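Local coordinates for surface glycan binding protein B (Bacteroides ovatus, PDB 6E57) that binds mixed-linkage beta-glucan and, as a surface glycan-binding protein, probably helps the bacterium capture this cereal polysaccharide at the cell surface, at residues A[288-293]-A[299-304]; A[236-241]-A[247-252]. One frame throughout, in Å; residues are numbered along the deposited sequence.

Contacts 1 and 2 illustrate how a beta-sandwich domain is held together, within sheets and between them. Contact 2 comes first along the chain and closes before contact 1 opens. It packs strand 235-240 against strand 246-251 through side chains alone, whereas contact 1 pairs strand 292-294 with the start of strand 299-315 in a hairpin. Their centres lie about 10 Å apart, with nearest atoms about 5 Å from each other. Strand 222-225 pairs with both 235-240 and 292-294, and Met281 of strand 277-285 meets side chains of both contacts. Strand 299-315 then runs on toward the C-terminal region, where the glycan is bound, so both contacts belong to the scaffold preceding the binding domain.

Contact 1: A[288-293]-A[299-304]; sequences GEAVQF and TTTEQT
Phe293 and Thr300 form the antiparallel hydrogen-bonded pair of a beta hairpin, and their two backbone bonds illustrate how a short ladder can be fixed at a single pair. Phe293 N donates to Thr300 O at 2.8 Å, and Thr300 N returns to Phe293 O at 3.0 Å. CA-H...O contacts flank them, from Gln292 CA to Thr300 O and from Thr299 CA to Phe293 O.

The tight side is built on the Phe293 ring. Gln303 brings its CB over one face, 3.8 Å from the ring centroid and 20° off the normal, a CH-pi contact offset toward the rim. With CG of Gln303 anti to the backbone N (chi1 172°) and the chain bent at chi2, the amide comes back across the phenyl at a slant, the planes 53° apart. Gln303 OE1 thereby comes 3.4 Å from Phe293 CB. That oxygen accepts a hydrogen bond from Asn295 ND2, while Met281 and Val223 also touch the Phe293 side chain. Were the phenyl of Phe293 cut back to an alanine's methyl, Gln303 CB would probably lose the face it rests on, and Met281 and Val223 an apolar neighbour.

Toward solvent the packing thins to methyl contacts: Thr301 CG2 meets Ala290 CB at 3.9 Å, and Thr299 CG2 lies beside the extended chain of Gln292. Thr300 OG1 donates to Glu302 O at 2.7 Å from above the carbonyl plane, tying the chain across the break in its strand. The chemistry thus divides the work: backbone bonds set the pairing, and one aromatic face secures the inner side.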
loop_
_atom_site.group_PDB
_atom_site.type_symbol
_atom_site.label_atom_id
_atom_site.label_comp_id
_atom_site.label_asym_id
_atom_site.label_seq_id
_atom_site.Cartn_x
_atom_site.Cartn_y
_atom_site.Cartn_z
ATOM N N GLY A 288 2.416 -15.744 -23.335
ATOM C CA GLY A 288 1.034 -16.224 -23.431
ATOM C C GLY A 288 0.363 -16.358 -22.072
ATOM O O GLY A 288 -0.859 -16.479 -21.996
ATOM N N GLU A 289 1.162 -16.334 -20.997
ATOM C CA GLU A 289 0.671 -16.506 -19.629
ATOM C C GLU A 289 -0.176 -15.293 -19.220
ATOM O O GLU A 289 -0.105 -14.230 -19.843
ATOM C CB GLU A 289 1.840 -16.703 -18.664
ATOM C CG GLU A 289 2.617 -17.987 -18.905
ATOM C CD GLU A 289 3.742 -18.240 -17.915
ATOM O OE1 GLU A 289 4.441 -19.261 -18.066
ATOM O OE2 GLU A 289 3.917 -17.413 -16.995
ATOM N N ALA A 290 -0.968 -15.476 -18.157
ATOM C CA ALA A 290 -1.956 -14.500 -17.699
ATOM C C ALA A 290 -1.284 -13.419 -16.843
ATOM O O ALA A 290 -0.431 -13.714 -16.006
ATOM C CB ALA A 290 -3.045 -15.200 -16.922
ATOM N N VAL A 291 -1.704 -12.169 -17.055
ATOM C CA VAL A 291 -1.280 -11.039 -16.247
ATOM C C VAL A 291 -1.933 -11.171 -14.867
ATOM O O VAL A 291 -3.111 -11.536 -14.762
ATOM C CB VAL A 291 -1.635 -9.699 -16.920
ATOM C CG1 VAL A 291 -1.391 -8.516 -15.995
ATOM C CG2 VAL A 291 -0.886 -9.514 -18.230
ATOM N N GLN A 292 -1.150 -10.872 -13.822
ATOM C CA GLN A 292 -1.570 -10.991 -12.433
ATOM C C GLN A 292 -1.920 -9.601 -11.894
ATOM O O GLN A 292 -1.398 -8.600 -12.369
ATOM C CB GLN A 292 -0.465 -11.651 -11.608
ATOM C CG GLN A 292 -0.223 -13.112 -11.972
ATOM C CD GLN A 292 0.875 -13.754 -11.156
ATOM O OE1 GLN A 292 1.229 -13.297 -10.069
ATOM N NE2 GLN A 292 1.427 -14.833 -11.679
ATOM N N PHE A 293 -2.813 -9.565 -10.898
ATOM C CA PHE A 293 -3.292 -8.327 -10.290
ATOM C C PHE A 293 -3.273 -8.458 -8.763
ATOM O O PHE A 293 -3.768 -9.441 -8.215
ATOM C CB PHE A 293 -4.702 -7.997 -10.782
ATOM C CG PHE A 293 -4.811 -7.791 -12.271
ATOM C CD1 PHE A 293 -5.017 -8.863 -13.124
ATOM C CD2 PHE A 293 -4.705 -6.523 -12.821
ATOM C CE1 PHE A 293 -5.113 -8.674 -14.492
ATOM C CE2 PHE A 293 -4.803 -6.337 -14.191
ATOM C CZ PHE A 293 -5.008 -7.412 -15.025
ATOM N N THR A 299 -3.482 -12.023 -4.946
ATOM C CA THR A 299 -3.099 -12.060 -6.359
ATOM C C THR A 299 -4.133 -12.875 -7.140
ATOM O O THR A 299 -4.370 -14.036 -6.834
ATOM C CB THR A 299 -1.690 -12.639 -6.544
ATOM O OG1 THR A 299 -0.766 -11.770 -5.890
ATOM C CG2 THR A 299 -1.288 -12.787 -7.994
ATOM N N THR A 300 -4.735 -12.247 -8.152
ATOM C CA THR A 300 -5.736 -12.870 -9.010
ATOM C C THR A 300 -5.312 -12.678 -10.471
ATOM O O THR A 300 -4.363 -11.937 -10.745
ATOM C CB THR A 300 -7.125 -12.282 -8.733
ATOM O OG1 THR A 300 -7.057 -10.881 -9.002
ATOM C CG2 THR A 300 -7.597 -12.504 -7.312
ATOM N N THR A 301 -6.011 -13.353 -11.392
ATOM C CA THR A 301 -5.837 -13.135 -12.834
ATOM C C THR A 301 -6.987 -12.277 -13.381
ATOM O O THR A 301 -7.025 -11.994 -14.576
ATOM C CB THR A 301 -5.715 -14.463 -13.590
ATOM O OG1 THR A 301 -6.841 -15.273 -13.262
ATOM C CG2 THR A 301 -4.437 -15.204 -13.264
ATOM N N GLU A 302 -7.897 -11.858 -12.487
ATOM C CA GLU A 302 -9.060 -11.039 -12.807
ATOM C C GLU A 302 -9.078 -9.820 -11.879
ATOM O O GLU A 302 -8.916 -9.961 -10.678
ATOM C CB GLU A 302 -10.350 -11.848 -12.651
ATOM C CG GLU A 302 -10.493 -12.963 -13.672
ATOM C CD GLU A 302 -11.784 -13.762 -13.602
ATOM O OE1 GLU A 302 -12.713 -13.327 -12.889
ATOM O OE2 GLU A 302 -11.860 -14.820 -14.267
ATOM N N GLN A 303 -9.288 -8.638 -12.469
ATOM C CA GLN A 303 -9.343 -7.351 -11.773
ATOM C C GLN A 303 -10.726 -6.721 -11.989
ATOM O O GLN A 303 -11.227 -6.688 -13.117
ATOM C CB GLN A 303 -8.242 -6.431 -12.309
ATOM C CG GLN A 303 -8.308 -4.998 -11.796
ATOM C CD GLN A 303 -7.810 -4.866 -10.380
ATOM O OE1 GLN A 303 -6.889 -5.563 -9.956
ATOM N NE2 GLN A 303 -8.413 -3.954 -9.637
ATOM N N THR A 304 -11.328 -6.216 -10.907
ATOM C CA THR A 304 -12.591 -5.496 -10.982
ATOM C C THR A 304 -12.285 -4.011 -11.212
ATOM O O THR A 304 -11.576 -3.387 -10.414
ATOM C CB THR A 304 -13.450 -5.751 -9.736
ATOM O OG1 THR A 304 -13.800 -7.135 -9.734
ATOM C CG2 THR A 304 -14.711 -4.918 -9.697
#

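Contact 2: A[236-241]-A[247-252]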
loop_
_atom_site.group_PDB
_atom_site.type_symbol
_atom_site.label_atom_id
_atom_site.label_comp_id
_atom_site.label_asym_id
_atom_site.label_seq_id
_atom_site.Cartn_x
_atom_site.Cartn_y
_atom_site.Cartn_z
ATOM N N TRP A 236 -5.335 6.074 -19.312
ATOM C CA TRP A 236 -5.433 5.248 -18.125
ATOM C C TRP A 236 -4.037 4.697 -17.823
ATOM O O TRP A 236 -3.477 3.975 -18.646
ATOM C CB TRP A 236 -6.465 4.136 -18.361
ATOM C CG TRP A 236 -6.734 3.237 -17.192
ATOM C CD1 TRP A 236 -6.468 3.481 -15.875
ATOM C CD2 TRP A 236 -7.377 1.948 -17.234
ATOM N NE1 TRP A 236 -6.882 2.428 -15.104
ATOM C CE2 TRP A 236 -7.444 1.474 -15.909
ATOM C CE3 TRP A 236 -7.895 1.150 -18.261
ATOM C CZ2 TRP A 236 -8.004 0.239 -15.587
ATOM C CZ3 TRP A 236 -8.450 -0.069 -17.943
ATOM C CH2 TRP A 236 -8.502 -0.517 -16.624
ATOM N N THR A 237 -3.471 5.077 -16.671
ATOM C CA THR A 237 -2.108 4.691 -16.303
ATOM C C THR A 237 -2.154 3.677 -15.154
ATOM O O THR A 237 -2.755 3.931 -14.108
ATOM C CB THR A 237 -1.253 5.919 -15.974
ATOM O OG1 THR A 237 -1.159 6.699 -17.166
ATOM C CG2 THR A 237 0.136 5.562 -15.492
ATOM N N ILE A 238 -1.489 2.538 -15.381
ATOM C CA ILE A 238 -1.456 1.392 -14.485
ATOM C C ILE A 238 0.002 1.127 -14.084
ATOM O O ILE A 238 0.901 1.205 -14.926
ATOM C CB ILE A 238 -2.111 0.184 -15.183
ATOM C CG1 ILE A 238 -3.633 0.338 -15.236
ATOM C CG2 ILE A 238 -1.702 -1.125 -14.532
ATOM C CD1 ILE A 238 -4.320 -0.662 -16.141
ATOM N N SER A 239 0.219 0.811 -12.798
ATOM C CA SER A 239 1.556 0.648 -12.212
ATOM C C SER A 239 1.751 -0.789 -11.718
ATOM O O SER A 239 0.880 -1.336 -11.054
ATOM C CB SER A 239 1.777 1.632 -11.100
ATOM O OG SER A 239 1.795 2.956 -11.605
ATOM N N GLY A 240 2.922 -1.363 -12.027
ATOM C CA GLY A 240 3.241 -2.763 -11.747
ATOM C C GLY A 240 4.741 -3.007 -11.706
ATOM O O GLY A 240 5.502 -2.095 -11.410
ATOM N N ILE A 241 5.156 -4.241 -12.023
ATOM C CA ILE A 241 6.550 -4.662 -11.847
ATOM C C ILE A 241 7.146 -5.158 -13.174
ATOM O O ILE A 241 8.267 -4.763 -13.506
ATOM C CB ILE A 241 6.695 -5.697 -10.711
ATOM C CG1 ILE A 241 8.141 -6.180 -10.543
ATOM C CG2 ILE A 241 5.748 -6.867 -10.903
ATOM C CD1 ILE A 241 9.101 -5.120 -10.075
ATOM N N ALA A 247 1.249 -8.012 -23.474
ATOM C CA ALA A 247 0.909 -7.971 -24.894
ATOM C C ALA A 247 -0.472 -7.334 -25.095
ATOM O O ALA A 247 -0.693 -6.642 -26.091
ATOM C CB ALA A 247 0.950 -9.367 -25.467
ATOM N N SER A 248 -1.398 -7.589 -24.160
ATOM C CA SER A 248 -2.765 -7.083 -24.260
ATOM C C SER A 248 -3.454 -7.081 -22.889
ATOM O O SER A 248 -3.112 -7.869 -22.011
ATOM C CB SER A 248 -3.558 -7.888 -25.257
ATOM O OG SER A 248 -3.593 -9.256 -24.884
ATOM N N LEU A 249 -4.425 -6.169 -22.743
ATOM C CA LEU A 249 -5.370 -6.120 -21.628
ATOM C C LEU A 249 -6.794 -6.165 -22.197
ATOM O O LEU A 249 -7.078 -5.520 -23.208
ATOM C CB LEU A 249 -5.151 -4.831 -20.829
ATOM C CG LEU A 249 -3.795 -4.694 -20.137
ATOM C CD1 LEU A 249 -3.569 -3.263 -19.672
ATOM C CD2 LEU A 249 -3.676 -5.656 -18.967
ATOM N N THR A 250 -7.677 -6.928 -21.540
ATOM C CA THR A 250 -9.085 -7.026 -21.920
ATOM C C THR A 250 -9.953 -6.514 -20.763
ATOM O O THR A 250 -9.897 -7.054 -19.671
ATOM C CB THR A 250 -9.442 -8.462 -22.325
ATOM O OG1 THR A 250 -8.599 -8.820 -23.419
ATOM C CG2 THR A 250 -10.892 -8.633 -22.726
ATOM N N ILE A 251 -10.730 -5.458 -21.025
ATOM C CA ILE A 251 -11.703 -4.885 -20.085
ATOM C C ILE A 251 -13.081 -4.979 -20.749
ATOM O O ILE A 251 -13.203 -4.790 -21.958
ATOM C CB ILE A 251 -11.343 -3.432 -19.704
ATOM C CG1 ILE A 251 -9.846 -3.260 -19.433
ATOM C CG2 ILE A 251 -12.177 -2.953 -18.523
ATOM C CD1 ILE A 251 -9.056 -2.751 -20.618
ATOM N N GLY A 252 -14.111 -5.272 -19.954
ATOM C CA GLY A 252 -15.351 -5.752 -20.515
ATOM C C GLY A 252 -15.048 -6.933 -21.416
ATOM O O GLY A 252 -14.470 -7.920 -20.961
#
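A beta-sandwich core is the setting here: strands 235-240 and 246-251 face each other across the domain interior, and Trp236, Ile238, Leu249 and Ile251 all point their side chains toward the facing strand. The closest CA atoms, those of Ile238 and Leu249, are 11.1 Å apart. At that separation the backbones cannot pair, and the contact consists of apolar side chains meeting from the two sides, all four of them buried.

The indole of Trp236 makes one of the two points of contact. Its CG stands anti to the backbone N (chi1 -177°), an orientation that carries the six-membered ring across the interior to Ile251. There CZ3 comes 3.8 Å from Ile251 CG1, which approaches at the ring's edge and in its plane, so this is an edge contact rather than packing over the indole face. Ile251 CD1 touches the same carbon, again at 3.8 Å, and CH2 is the next ring atom along, 4.1 Å from CG1. The indole and the isoleucine chain run antiparallel as they pass. One indole face is met instead from within its own strand, by Ile238 CD1, 3.7 Å above the ring plane and offset toward the rim. The polar atom of the buried ring is accounted for as well, since Trp236 NE1 donates to Gly226 O, a bond that should help fix the indole's rotation.

Met281 of strand 277-285 touches both Trp236 and Ile251, while Leu269 and Ile267 of strand 266-270 extend the apolar surroundings beside Trp236 and Ile238. The second point of contact is looser and purely methyl to methyl: Ile238 CD1 and Leu249 CD1 lie 4.4 Å apart.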